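Local coordinates for protein putative histidinol-phosphate aminotransferase (Erwinia carotovora atroseptica, PDB 3LY1) that probably works as a pyridoxal-phosphate-dependent aminotransferase, moving amino groups between amino acids and keto acids, and holds pyridoxal 5'-phosphate in its active site, at residues F127-E130 with G131-A135; T156-A160 with D161-P165; T308-D312 with A313-I317; A342-M345 with R346-K350. One frame throughout, in Å; residues are numbered along the deposited sequence.

Contact 1: residues F127-E130 with G131-A135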
ATOM      1  N   PHE A 127      -3.909  28.402  12.692  1.00 17.17           N
ATOM      2  CA  PHE A 127      -2.783  27.852  13.387  1.00 16.36           C
ATOM      3  C   PHE A 127      -2.158  28.951  14.241  1.00 15.04           C
ATOM      4  O   PHE A 127      -2.064  30.078  13.794  1.00 15.35           O
ATOM      5  CB  PHE A 127      -1.720  27.386  12.397  1.00 16.94           C
ATOM      6  CG  PHE A 127      -2.040  26.124  11.655  1.00 18.35           C
ATOM      7  CD1 PHE A 127      -3.255  25.481  11.762  1.00 19.41           C
ATOM      8  CD2 PHE A 127      -1.096  25.609  10.775  1.00 19.21           C
ATOM      9  CE1 PHE A 127      -3.481  24.306  11.033  1.00 22.19           C
ATOM     10  CE2 PHE A 127      -1.338  24.458  10.049  1.00 19.80           C
ATOM     11  CZ  PHE A 127      -2.521  23.823  10.167  1.00 20.33           C
ATOM     12  N   ASP A 128      -1.760  28.623  15.461  1.00 14.24           N
ATOM     13  CA  ASP A 128      -0.932  29.515  16.257  1.00 13.64           C
ATOM     14  C   ASP A 128       0.532  29.175  15.935  1.00 13.22           C
ATOM     15  O   ASP A 128       1.179  28.406  16.663  1.00 12.65           O
ATOM     16  CB  ASP A 128      -1.266  29.351  17.739  1.00 12.88           C
ATOM     17  CG  ASP A 128      -0.411  30.222  18.645  1.00 13.75           C
ATOM     18  OD1 ASP A 128       0.379  31.035  18.159  1.00 12.22           O
ATOM     19  OD2 ASP A 128      -0.516  30.077  19.882  1.00 14.72           O
ATOM     20  N   ILE A 129       1.055  29.751  14.843  1.00 13.16           N
ATOM     21  CA  ILE A 129       2.439  29.469  14.449  1.00 14.39           C
ATOM     22  C   ILE A 129       3.453  29.830  15.538  1.00 13.69           C
ATOM     23  O   ILE A 129       4.388  29.052  15.805  1.00 13.40           O
ATOM     24  CB  ILE A 129       2.821  30.122  13.111  1.00 15.78           C
ATOM     25  CG1 ILE A 129       1.990  29.467  12.007  1.00 18.46           C
ATOM     26  CG2 ILE A 129       4.308  29.838  12.816  1.00 16.97           C
ATOM     27  CD1 ILE A 129       2.398  28.010  11.748  1.00 21.12           C
ATOM     28  N   GLU A 130       3.258  30.968  16.203  1.00 12.82           N
ATOM     29  CA  GLU A 130       4.153  31.323  17.322  1.00 11.64           C
ATOM     30  C   GLU A 130       4.104  30.286  18.453  1.00 12.09           C
ATOM     31  O   GLU A 130       5.148  29.928  19.018  1.00 11.18           O
ATOM     32  CB  GLU A 130       3.898  32.724  17.848  1.00 12.39           C
ATOM     33  CG  GLU A 130       4.231  33.866  16.870  1.00 14.71           C
ATOM     34  CD  GLU A 130       5.700  33.864  16.370  1.00 18.63           C
ATOM     35  OE1 GLU A 130       6.618  33.484  17.133  1.00 16.62           O
ATOM     36  OE2 GLU A 130       5.930  34.248  15.202  1.00 24.06           O
ATOM     37  N   GLY A 131       2.925  29.753  18.740  1.00 12.49           N
ATOM     38  CA  GLY A 131       2.794  28.672  19.734  1.00 12.34           C
ATOM     39  C   GLY A 131       3.493  27.378  19.334  1.00 12.57           C
ATOM     40  O   GLY A 131       4.101  26.719  20.146  1.00 11.48           O
ATOM     41  N   LEU A 132       3.398  27.023  18.064  1.00 12.88           N
ATOM     42  CA  LEU A 132       4.064  25.840  17.519  1.00 13.67           C
ATOM     43  C   LEU A 132       5.590  26.011  17.557  1.00 13.48           C
ATOM     44  O   LEU A 132       6.319  25.104  17.951  1.00 13.41           O
ATOM     45  CB  LEU A 132       3.570  25.557  16.090  1.00 13.45           C
ATOM     46  CG  LEU A 132       2.074  25.196  15.958  1.00 16.20           C
ATOM     47  CD1 LEU A 132       1.473  25.575  14.610  1.00 15.15           C
ATOM     48  CD2 LEU A 132       1.844  23.729  16.246  1.00 16.91           C
ATOM     49  N   LYS A 133       6.075  27.173  17.143  1.00 14.15           N
ATOM     50  CA  LYS A 133       7.500  27.481  17.254  1.00 13.72           C
ATOM     51  C   LYS A 133       7.985  27.354  18.681  1.00 13.20           C
ATOM     52  O   LYS A 133       9.040  26.814  18.895  1.00 13.41           O
ATOM     53  CB  LYS A 133       7.812  28.889  16.834  1.00 14.65           C
ATOM     54  CG  LYS A 133       7.699  29.208  15.390  1.00 17.36           C
ATOM     55  CD  LYS A 133       8.017  30.711  15.277  1.00 21.51           C
ATOM     56  CE  LYS A 133       7.941  31.213  13.864  1.00 24.63           C
ATOM     57  NZ  LYS A 133       8.302  32.676  13.791  1.00 23.49           N
ATOM     58  N   ALA A 134       7.227  27.905  19.625  1.00 12.72           N
ATOM     59  CA  ALA A 134       7.588  27.900  21.062  1.00 12.66           C
ATOM     60  C   ALA A 134       7.617  26.464  21.626  1.00 12.13           C
ATOM     61  O   ALA A 134       8.443  26.124  22.499  1.00 13.39           O
ATOM     62  CB  ALA A 134       6.596  28.788  21.858  1.00 11.52           C
ATOM     63  N   ALA A 135       6.706  25.630  21.153  1.00 12.13           N
ATOM     64  CA  ALA A 135       6.628  24.225  21.581  1.00 12.43           C
ATOM     65  C   ALA A 135       7.872  23.468  21.169  1.00 13.05           C
ATOM     66  O   ALA A 135       8.363  22.635  21.946  1.00 14.16           O
ATOM     67  CB  ALA A 135       5.390  23.554  20.988  1.00 12.17           C
TER
HETATM   68  O   HOH W   1       8.945  34.385  16.192  1.00 27.99           O

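Contact 2: residues T156-A160 with D161-P165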
ATOM      1  N   THR A 156      -8.574  26.077   5.814  1.00 15.99           N
ATOM      2  CA  THR A 156      -7.817  27.310   5.684  1.00 15.61           C
ATOM      3  C   THR A 156      -6.364  27.041   5.325  1.00 15.45           C
ATOM      4  O   THR A 156      -5.837  25.958   5.555  1.00 14.78           O
ATOM      5  CB  THR A 156      -7.870  28.106   6.976  1.00 15.07           C
ATOM      6  OG1 THR A 156      -7.451  27.276   8.093  1.00 16.76           O
ATOM      7  CG2 THR A 156      -9.340  28.586   7.201  1.00 16.10           C
ATOM      8  N   ILE A 157      -5.726  28.062   4.775  1.00 15.24           N
ATOM      9  CA  ILE A 157      -4.272  28.059   4.582  1.00 15.13           C
ATOM     10  C   ILE A 157      -3.562  28.905   5.637  1.00 14.96           C
ATOM     11  O   ILE A 157      -4.151  29.817   6.241  1.00 15.10           O
ATOM     12  CB  ILE A 157      -3.869  28.523   3.162  1.00 13.88           C
ATOM     13  CG1 ILE A 157      -4.330  29.958   2.869  1.00 16.41           C
ATOM     14  CG2 ILE A 157      -4.384  27.513   2.110  1.00 14.35           C
ATOM     15  CD1 ILE A 157      -3.291  31.074   3.218  1.00 15.84           C
ATOM     16  N   THR A 158      -2.297  28.558   5.858  1.00 14.62           N
ATOM     17  CA  THR A 158      -1.362  29.344   6.636  1.00 14.64           C
ATOM     18  C   THR A 158      -0.480  30.047   5.610  1.00 14.81           C
ATOM     19  O   THR A 158       0.085  29.405   4.742  1.00 15.42           O
ATOM     20  CB  THR A 158      -0.520  28.436   7.517  1.00 14.25           C
ATOM     21  OG1 THR A 158      -1.389  27.699   8.388  1.00 16.42           O
ATOM     22  CG2 THR A 158       0.491  29.262   8.377  1.00 14.33           C
ATOM     23  N   PRO A 159      -0.389  31.386   5.670  1.00 15.87           N
ATOM     24  CA  PRO A 159       0.469  32.087   4.691  1.00 15.29           C
ATOM     25  C   PRO A 159       1.910  31.577   4.602  1.00 15.11           C
ATOM     26  O   PRO A 159       2.540  31.285   5.629  1.00 14.86           O
ATOM     27  CB  PRO A 159       0.444  33.528   5.186  1.00 15.67           C
ATOM     28  CG  PRO A 159      -0.804  33.652   5.979  1.00 16.75           C
ATOM     29  CD  PRO A 159      -0.952  32.316   6.657  1.00 16.26           C
ATOM     30  N   ALA A 160       2.454  31.512   3.389  1.00 14.55           N
ATOM     31  CA  ALA A 160       3.840  31.055   3.225  1.00 15.44           C
ATOM     32  C   ALA A 160       4.866  31.899   3.992  1.00 16.07           C
ATOM     33  O   ALA A 160       5.882  31.350   4.475  1.00 16.66           O
ATOM     34  CB  ALA A 160       4.212  30.982   1.768  1.00 14.60           C
ATOM     35  N   ASP A 161       4.610  33.199   4.165  1.00 15.98           N
ATOM     36  CA  ASP A 161       5.602  34.045   4.835  1.00 17.37           C
ATOM     37  C   ASP A 161       5.658  33.828   6.350  1.00 17.40           C
ATOM     38  O   ASP A 161       6.523  34.358   7.029  1.00 17.59           O
ATOM     39  CB  ASP A 161       5.469  35.530   4.442  1.00 18.40           C
ATOM     40  CG  ASP A 161       4.176  36.183   4.906  1.00 21.69           C
ATOM     41  OD1 ASP A 161       3.357  35.515   5.593  1.00 28.34           O
ATOM     42  OD2 ASP A 161       3.990  37.401   4.599  1.00 26.63           O
ATOM     43  N   VAL A 162       4.731  33.048   6.878  1.00 17.26           N
ATOM     44  CA  VAL A 162       4.722  32.647   8.278  1.00 18.00           C
ATOM     45  C   VAL A 162       5.441  31.290   8.454  1.00 17.66           C
ATOM     46  O   VAL A 162       6.235  31.118   9.368  1.00 18.57           O
ATOM     47  CB  VAL A 162       3.266  32.603   8.755  1.00 18.53           C
ATOM     48  CG1 VAL A 162       3.109  31.830  10.081  1.00 20.92           C
ATOM     49  CG2 VAL A 162       2.739  34.017   8.845  1.00 20.78           C
ATOM     50  N   ILE A 163       5.209  30.353   7.546  1.00 17.10           N
ATOM     51  CA  ILE A 163       5.871  29.019   7.595  1.00 16.28           C
ATOM     52  C   ILE A 163       7.331  28.981   7.085  1.00 15.08           C
ATOM     53  O   ILE A 163       8.218  28.415   7.763  1.00 14.68           O
ATOM     54  CB  ILE A 163       5.025  27.968   6.840  1.00 16.56           C
ATOM     55  CG1 ILE A 163       3.693  27.785   7.585  1.00 17.86           C
ATOM     56  CG2 ILE A 163       5.774  26.636   6.715  1.00 15.61           C
ATOM     57  CD1 ILE A 163       2.736  26.728   7.017  1.00 18.75           C
ATOM     58  N   GLU A 164       7.580  29.551   5.917  1.00 13.45           N
ATOM     59  CA  GLU A 164       8.915  29.465   5.286  1.00 13.42           C
ATOM     60  C   GLU A 164      10.081  29.966   6.157  1.00 13.27           C
ATOM     61  O   GLU A 164      11.110  29.288   6.217  1.00 13.56           O
ATOM     62  CB  GLU A 164       8.960  30.124   3.908  1.00 12.92           C
ATOM     63  CG  GLU A 164       8.116  29.427   2.860  1.00 14.33           C
ATOM     64  CD  GLU A 164       8.022  30.189   1.531  1.00 19.30           C
ATOM     65  OE1 GLU A 164       8.616  31.293   1.408  1.00 20.52           O
ATOM     66  OE2 GLU A 164       7.344  29.685   0.597  1.00 20.38           O
ATOM     67  N   PRO A 165       9.937  31.122   6.838  1.00 13.57           N
ATOM     68  CA  PRO A 165      11.089  31.568   7.625  1.00 14.13           C
ATOM     69  C   PRO A 165      11.342  30.720   8.839  1.00 13.80           C
ATOM     70  O   PRO A 165      12.473  30.637   9.276  1.00 13.87           O
ATOM     71  CB  PRO A 165      10.700  32.987   8.094  1.00 14.83           C
ATOM     72  CG  PRO A 165       9.622  33.416   7.214  1.00 14.57           C
ATOM     73  CD  PRO A 165       8.891  32.149   6.812  1.00 13.66           C
TER

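Contact 3: residues T308-D312 with A313-I317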
ATOM      1  N   THR A 308     -27.790  13.392  11.719  1.00 19.57           N
ATOM      2  CA  THR A 308     -28.844  12.374  11.629  1.00 19.19           C
ATOM      3  C   THR A 308     -29.940  12.832  10.689  1.00 19.12           C
ATOM      4  O   THR A 308     -30.434  12.033   9.888  1.00 18.63           O
ATOM      5  CB  THR A 308     -29.460  12.004  13.019  1.00 19.93           C
ATOM      6  OG1 THR A 308     -28.455  11.392  13.833  1.00 22.04           O
ATOM      7  CG2 THR A 308     -30.626  11.006  12.857  1.00 18.85           C
ATOM      8  N   HIS A 309     -30.325  14.111  10.767  1.00 19.05           N
ATOM      9  CA  HIS A 309     -31.367  14.623   9.872  1.00 18.58           C
ATOM     10  C   HIS A 309     -30.926  14.647   8.403  1.00 18.07           C
ATOM     11  O   HIS A 309     -31.684  14.292   7.499  1.00 17.29           O
ATOM     12  CB  HIS A 309     -31.889  15.988  10.330  1.00 19.37           C
ATOM     13  CG  HIS A 309     -32.640  15.940  11.634  1.00 20.15           C
ATOM     14  ND1 HIS A 309     -32.369  16.790  12.685  1.00 19.98           N
ATOM     15  CD2 HIS A 309     -33.634  15.125  12.061  1.00 23.83           C
ATOM     16  CE1 HIS A 309     -33.159  16.497  13.707  1.00 23.64           C
ATOM     17  NE2 HIS A 309     -33.936  15.490  13.354  1.00 25.22           N
HETATM   18  N   MSE A 310     -29.679  15.028   8.171  1.00 17.92           N
HETATM   19  CA  MSE A 310     -29.121  14.992   6.823  1.00 17.51           C
HETATM   20  C   MSE A 310     -28.999  13.534   6.308  1.00 17.15           C
HETATM   21  O   MSE A 310     -29.362  13.265   5.166  1.00 15.56           O
HETATM   22  CB  MSE A 310     -27.782  15.745   6.777  1.00 17.34           C
HETATM   23  CG  MSE A 310     -27.952  17.288   6.615  1.00 19.23           C
HETATM   24 SE   MSE A 310     -28.616  17.677   4.810  0.75 18.70          SE
HETATM   25  CE  MSE A 310     -28.998  19.577   4.985  1.00 21.29           C
ATOM     26  N   ALA A 311     -28.532  12.593   7.144  1.00 16.62           N
ATOM     27  CA  ALA A 311     -28.480  11.167   6.725  1.00 17.51           C
ATOM     28  C   ALA A 311     -29.865  10.691   6.301  1.00 18.07           C
ATOM     29  O   ALA A 311     -29.994   9.984   5.295  1.00 17.58           O
ATOM     30  CB  ALA A 311     -27.931  10.242   7.825  1.00 17.17           C
ATOM     31  N   ASP A 312     -30.884  11.087   7.066  1.00 19.14           N
ATOM     32  CA  ASP A 312     -32.269  10.667   6.807  1.00 20.00           C
ATOM     33  C   ASP A 312     -32.812  11.276   5.517  1.00 19.84           C
ATOM     34  O   ASP A 312     -33.699  10.694   4.906  1.00 21.03           O
ATOM     35  CB  ASP A 312     -33.207  11.023   7.978  1.00 20.61           C
ATOM     36  CG  ASP A 312     -32.935  10.193   9.249  1.00 23.48           C
ATOM     37  OD1 ASP A 312     -32.239   9.138   9.174  1.00 26.16           O
ATOM     38  OD2 ASP A 312     -33.414  10.622  10.335  1.00 26.95           O
ATOM     39  N   ALA A 313     -32.310  12.448   5.134  1.00 19.18           N
ATOM     40  CA  ALA A 313     -32.655  13.081   3.867  1.00 19.03           C
ATOM     41  C   ALA A 313     -31.762  12.607   2.713  1.00 19.43           C
ATOM     42  O   ALA A 313     -31.883  13.137   1.602  1.00 20.11           O
ATOM     43  CB  ALA A 313     -32.565  14.570   3.983  1.00 18.98           C
ATOM     44  N   GLY A 314     -30.862  11.648   2.983  1.00 18.40           N
ATOM     45  CA  GLY A 314     -29.987  11.071   1.976  1.00 18.04           C
ATOM     46  C   GLY A 314     -28.723  11.868   1.707  1.00 17.69           C
ATOM     47  O   GLY A 314     -28.217  11.874   0.583  1.00 17.63           O
ATOM     48  N   VAL A 315     -28.208  12.548   2.728  1.00 15.76           N
ATOM     49  CA  VAL A 315     -26.956  13.304   2.597  1.00 15.37           C
ATOM     50  C   VAL A 315     -26.016  12.914   3.724  1.00 15.89           C
ATOM     51  O   VAL A 315     -26.357  13.063   4.904  1.00 16.40           O
ATOM     52  CB  VAL A 315     -27.201  14.821   2.651  1.00 15.78           C
ATOM     53  CG1 VAL A 315     -25.911  15.573   2.435  1.00 14.95           C
ATOM     54  CG2 VAL A 315     -28.268  15.260   1.608  1.00 12.92           C
ATOM     55  N   LEU A 316     -24.830  12.412   3.371  1.00 16.37           N
ATOM     56  CA  LEU A 316     -23.835  12.015   4.360  1.00 16.74           C
ATOM     57  C   LEU A 316     -22.766  13.090   4.460  1.00 16.75           C
ATOM     58  O   LEU A 316     -22.000  13.320   3.511  1.00 15.70           O
ATOM     59  CB  LEU A 316     -23.197  10.663   3.996  1.00 17.63           C
ATOM     60  CG  LEU A 316     -24.137   9.465   3.808  1.00 17.22           C
ATOM     61  CD1 LEU A 316     -23.312   8.179   3.526  1.00 18.35           C
ATOM     62  CD2 LEU A 316     -25.019   9.275   5.010  1.00 19.43           C
ATOM     63  N   ILE A 317     -22.722  13.757   5.615  1.00 16.72           N
ATOM     64  CA  ILE A 317     -21.767  14.842   5.863  1.00 16.99           C
ATOM     65  C   ILE A 317     -20.619  14.349   6.752  1.00 17.70           C
ATOM     66  O   ILE A 317     -20.621  13.192   7.204  1.00 18.64           O
ATOM     67  CB  ILE A 317     -22.482  16.106   6.483  1.00 16.71           C
ATOM     68  CG1 ILE A 317     -22.995  15.852   7.901  1.00 17.57           C
ATOM     69  CG2 ILE A 317     -23.637  16.583   5.572  1.00 13.57           C
ATOM     70  CD1 ILE A 317     -23.540  17.118   8.619  1.00 16.30           C
TER

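Contact 4: residues A342-M345 with R346-K350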
ATOM      1  N   ALA A 342     -27.995  22.704  -0.496  1.00 14.83           N
ATOM      2  CA  ALA A 342     -28.262  24.076  -0.094  1.00 15.77           C
ATOM      3  C   ALA A 342     -29.761  24.317   0.084  1.00 15.70           C
ATOM      4  O   ALA A 342     -30.194  24.874   1.084  1.00 14.85           O
ATOM      5  CB  ALA A 342     -27.697  25.071  -1.118  1.00 15.71           C
ATOM      6  N   ASP A 343     -30.574  23.883  -0.875  1.00 16.07           N
ATOM      7  CA  ASP A 343     -31.989  24.060  -0.692  1.00 15.92           C
ATOM      8  C   ASP A 343     -32.565  23.193   0.440  1.00 15.79           C
ATOM      9  O   ASP A 343     -33.498  23.629   1.097  1.00 14.24           O
ATOM     10  CB  ASP A 343     -32.714  23.859  -1.987  1.00 16.98           C
ATOM     11  CG  ASP A 343     -32.401  24.954  -2.978  1.00 18.75           C
ATOM     12  OD1 ASP A 343     -32.197  26.108  -2.524  1.00 20.35           O
ATOM     13  OD2 ASP A 343     -32.349  24.648  -4.178  1.00 19.09           O
ATOM     14  N   THR A 344     -32.016  21.990   0.675  1.00 15.13           N
ATOM     15  CA  THR A 344     -32.417  21.166   1.822  1.00 15.19           C
ATOM     16  C   THR A 344     -32.101  21.900   3.151  1.00 15.59           C
ATOM     17  O   THR A 344     -32.896  21.905   4.104  1.00 16.20           O
ATOM     18  CB  THR A 344     -31.753  19.764   1.770  1.00 14.88           C
ATOM     19  OG1 THR A 344     -32.157  19.098   0.565  1.00 15.64           O
ATOM     20  CG2 THR A 344     -32.170  18.904   2.945  1.00 15.06           C
HETATM   21  N   MSE A 345     -30.933  22.526   3.209  1.00 15.31           N
HETATM   22  CA  MSE A 345     -30.569  23.344   4.348  1.00 15.24           C
HETATM   23  C   MSE A 345     -31.599  24.484   4.593  1.00 15.18           C
HETATM   24  O   MSE A 345     -32.070  24.664   5.723  1.00 15.79           O
HETATM   25  CB  MSE A 345     -29.167  23.917   4.124  1.00 15.44           C
HETATM   26  CG  MSE A 345     -28.089  22.870   4.093  1.00 16.25           C
HETATM   27 SE   MSE A 345     -26.380  23.611   3.529  0.75 14.69          SE
HETATM   28  CE  MSE A 345     -26.073  24.903   4.940  1.00 14.70           C
ATOM     29  N   ARG A 346     -32.006  25.194   3.525  1.00 15.19           N
ATOM     30  CA  ARG A 346     -33.023  26.236   3.657  1.00 14.91           C
ATOM     31  C   ARG A 346     -34.315  25.681   4.204  1.00 14.90           C
ATOM     32  O   ARG A 346     -34.962  26.322   5.036  1.00 14.77           O
ATOM     33  CB  ARG A 346     -33.260  26.965   2.328  1.00 15.24           C
ATOM     34  CG  ARG A 346     -32.093  27.831   1.927  1.00 14.99           C
ATOM     35  CD  ARG A 346     -32.285  28.388   0.482  1.00 16.64           C
ATOM     36  NE  ARG A 346     -31.162  29.243   0.112  1.00 15.53           N
ATOM     37  CZ  ARG A 346     -30.145  28.889  -0.672  1.00 17.16           C
ATOM     38  NH1 ARG A 346     -30.110  27.692  -1.261  1.00 19.40           N
ATOM     39  NH2 ARG A 346     -29.167  29.754  -0.908  1.00 15.73           N
ATOM     40  N   GLU A 347     -34.675  24.474   3.769  1.00 15.23           N
ATOM     41  CA  GLU A 347     -35.894  23.829   4.240  1.00 16.21           C
ATOM     42  C   GLU A 347     -35.768  23.376   5.696  1.00 16.06           C
ATOM     43  O   GLU A 347     -36.752  23.458   6.464  1.00 16.79           O
ATOM     44  CB  GLU A 347     -36.258  22.628   3.369  1.00 17.13           C
ATOM     45  CG  GLU A 347     -36.743  22.987   1.976  1.00 21.61           C
ATOM     46  CD  GLU A 347     -38.045  23.769   2.001  1.00 26.13           C
ATOM     47  OE1 GLU A 347     -39.088  23.192   2.413  1.00 30.84           O
ATOM     48  OE2 GLU A 347     -38.014  24.964   1.631  1.00 28.35           O
ATOM     49  N   PHE A 348     -34.585  22.874   6.067  1.00 15.45           N
ATOM     50  CA  PHE A 348     -34.289  22.514   7.449  1.00 14.88           C
ATOM     51  C   PHE A 348     -34.488  23.733   8.356  1.00 14.88           C
ATOM     52  O   PHE A 348     -35.044  23.599   9.473  1.00 13.97           O
ATOM     53  CB  PHE A 348     -32.846  22.032   7.627  1.00 15.50           C
ATOM     54  CG  PHE A 348     -32.627  20.545   7.430  1.00 15.15           C
ATOM     55  CD1 PHE A 348     -33.336  19.817   6.503  1.00 16.37           C
ATOM     56  CD2 PHE A 348     -31.648  19.892   8.167  1.00 15.91           C
ATOM     57  CE1 PHE A 348     -33.085  18.456   6.304  1.00 17.05           C
ATOM     58  CE2 PHE A 348     -31.388  18.531   7.980  1.00 17.63           C
ATOM     59  CZ  PHE A 348     -32.106  17.813   7.045  1.00 18.39           C
ATOM     60  N   ARG A 349     -34.017  24.899   7.900  1.00 13.96           N
ATOM     61  CA  ARG A 349     -34.095  26.120   8.707  1.00 13.91           C
ATOM     62  C   ARG A 349     -35.563  26.432   9.071  1.00 14.23           C
ATOM     63  O   ARG A 349     -35.873  26.805  10.213  1.00 12.86           O
ATOM     64  CB  ARG A 349     -33.420  27.291   7.986  1.00 14.24           C
ATOM     65  CG  ARG A 349     -33.684  28.716   8.549  1.00 15.44           C
ATOM     66  CD  ARG A 349     -33.382  28.869  10.055  1.00 15.14           C
ATOM     67  NE  ARG A 349     -32.016  28.502  10.466  1.00 17.63           N
ATOM     68  CZ  ARG A 349     -30.948  29.307  10.434  1.00 16.76           C
ATOM     69  NH1 ARG A 349     -31.054  30.541   9.984  1.00 15.43           N
ATOM     70  NH2 ARG A 349     -29.762  28.877  10.886  1.00 17.63           N
ATOM     71  N   LYS A 350     -36.462  26.242   8.115  1.00 14.47           N
ATOM     72  CA  LYS A 350     -37.868  26.551   8.326  1.00 15.11           C
ATOM     73  C   LYS A 350     -38.441  25.716   9.460  1.00 15.23           C
ATOM     74  O   LYS A 350     -39.371  26.163  10.145  1.00 14.85           O
ATOM     75  CB  LYS A 350     -38.687  26.311   7.050  1.00 14.96           C
ATOM     76  CG  LYS A 350     -38.267  27.160   5.874  1.00 15.80           C
ATOM     77  CD  LYS A 350     -39.185  26.876   4.701  1.00 17.76           C
ATOM     78  CE  LYS A 350     -38.712  27.543   3.437  1.00 17.99           C
ATOM     79  NZ  LYS A 350     -39.629  27.151   2.290  1.00 19.79           N
TER
HETATM   80  O   HOH W   2     -35.469  25.386  -0.141  1.00 22.01           O

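Contact 1: residues F127-E130 with G131-A135
Three successive backbone bonds wind residues 127-130 into 131-135: Leu132 N to Asp128 O at 3.0 Å, Lys133 N to Ile129 O at 2.9 Å and Ala134 N to Glu130 O at 3.0 Å. Each spans four residues, the spacing of an alpha-helix, and the series starts at Asp128, directly ahead of helix 129-137. The side chain of Asp128 meets that first turn as well. With CG turned trans to the backbone N (chi1 178°), OD1 reaches Gly131 N at 2.9 Å and accepts from above the carboxylate plane, 68° out of it. On the outward side, Glu130 and Lys133 run alongside each other in the same direction. Glu130 bends at its second torsion while Lys133 stays extended, which brings OE2 of Glu130 to 3.2 Å from NZ of Lys133, a salt bridge in which NZ comes to OE2 on the syn side but well out of the carboxylate plane. Water 1 joins the same two groups: it donates to Glu130 OE1 at 2.7 Å and accepts from Lys133 NZ at 3.0 Å. The inward side is apolar; the side chains of Ile129 and Leu132 cross at a slant, CD1 to CD1 3.9 Å, and Leu132 continues onto strand 94-98. Asp128 OD1 on Gly131 N is an aspartate N-cap, opening the helix of a beta-alpha-beta crossover from strand 115-119 to strand 143-148 in the large domain of a fold-type I PLP enzyme.

Contact 2: residues T156-A160 with D161-P165
Ala160, the first residue of helix 160-168, gives most to this contact, through both its carbonyl and its methyl. Its O accepts Glu164 N at 2.9 Å in a well-aligned helical bond, and its CB lies 3.6 Å from Glu164 OE2, beside the extended glutamate chain. That carboxylate is anchored by a salt bridge from OE1 to Arg192. Pro159, one step earlier, occupies the N-cap position. Its carbonyl serves two amides of the first turn: Val162 N at 3.1 Å, well above the carbonyl plane, and Ile163 N in a weak bond at 3.4 Å. This is the start of the helix in the beta-alpha-beta unit that joins the neighbouring parallel strands 143-148 and 174-179. The Pro159 ring also has Asp161 OD1 beside its CB, at 3.5 Å. Thr158 adds an apolar contact. Its CG2 is trans to the backbone N while OG1 sits next to that N (chi1 -59°), which puts the methyl, not the hydroxyl, against Ile163; CG2 comes within 3.6 Å of Ile163 CG1, the two side chains crossing nearly at a right angle, and has Val162 CG1 as its other neighbour at 4.0 Å. Thr158 N is bonded to Asn149 OD1. Farther along, the helix kinks at Pro165, whose ring atom CD stands 3.9 Å from Ala160 O.

Contact 3: residues T308-D312 with A313-I317
The flat groups that meet Ala313, Gly314 and Val315 are the peptide carbonyls of His309, Met310 and Ala311; two of the amides come from above a carbonyl plane, while the third is only tilted from it. Val315 N lies above the carbonyl plane of Met310, at 2.8 Å from its O; Gly314 N stands still farther out of plane, 68° from that of Ala311, at 3.0 Å from Ala311 O. These two bonds into the last turn, with the positive phi of Gly314 (84°), define a Schellman motif, which ends helix 303-312 and turns the chain into strand 315-316. Ala313 N keeps a helical bond to His309 O at 3.1 Å, its donor tilted moderately from the carbonyl plane, and adds a weak one to Met310 O. The His309 imidazole stacks on Trp353. Beside the turn, the side chains of Met310, a selenomethionine, and Val315 run alongside in the same direction. Met310 bends at its second torsion (chi2 -70°), which carries SE to 3.8 Å from Val315 CB, and Val315 also packs on Trp340 of helix 335-350. Past the motif, strand 315-316 forms backbone bonds with Ile19 and Ile21, pairing parallel with strand 19-20. Although the CB of Leu316 leaves the backbone directed away from the helix, its CD2 methyl lies 4.2 Å from Ala311 CB.

Contact 4: residues A342-M345 with R346-K350
Arg346 runs back along helix 335-350 over Ala342 and Asp343, and most of its side-chain atoms meet one of them. CB lies 3.6 Å from Asp343 O. CG, placed trans to the carbonyl carbon (chi1 -70°), is as far from Ala342 O, which accepts the helical bond from Arg346 N. From CG to NE the chain is extended, and CD passes 3.8 Å from Asp343 OD1 before the guanidinium begins. At the tip, NH1 forms a salt bridge with Asp343 OD1 at 2.9 Å. The bond is bent, 130° at the hydrogen: NH1 comes from above the carboxylate plane, OD1 is tilted from the guanidinium plane, and the two planes are turned 51° apart. NH1 also has the methyl of Ala342 3.6 Å away. Both ends of the bridge have further partners, Asp343 OD2 with Gln339 and Arg346 NH2 with Asp282, which probably restrains the rotation of both groups. A water donates to Asp343 O and to Glu347 OE2, and Glu347 OE2 is salt-bridged to Lys350 NZ at 2.8 Å. Round the helix, Thr344 and Phe348 lie alongside, Thr344 CG2 being 3.5 Å from Phe348 CE1. The helix packs against two others, and Met345 touches both: Ala342 and Met345 face helix 259-283, which also supplies Asp282, while Thr344, Met345 and Phe348 face helix 303-312.

All four contacts are local and partly buried, but they form two touching pairs. Contacts 1 and 2 start two helices of the large domain; there Ile129 packs on Val162, and Phe127, whose side chain is about 9 Å from the bound cofactor, on Thr158. Contacts 3 and 4 lie far from the cofactor site and join two helices through Met310 and Met345. Buried faces are apolar (Ile129/Leu132, Thr158/Ile163, Met310/Val315, Met345/Phe348); Glu130, Asp161, Asp312 and Glu347 are exposed. Helix ends differ: Asp128 caps by carboxylate, Pro159 by carbonyl, Gly314 closes a Schellman motif. Contact 1 has its ion pair on the solvent side, while the Arg346 pair of contact 4 continues to a neighbouring helix.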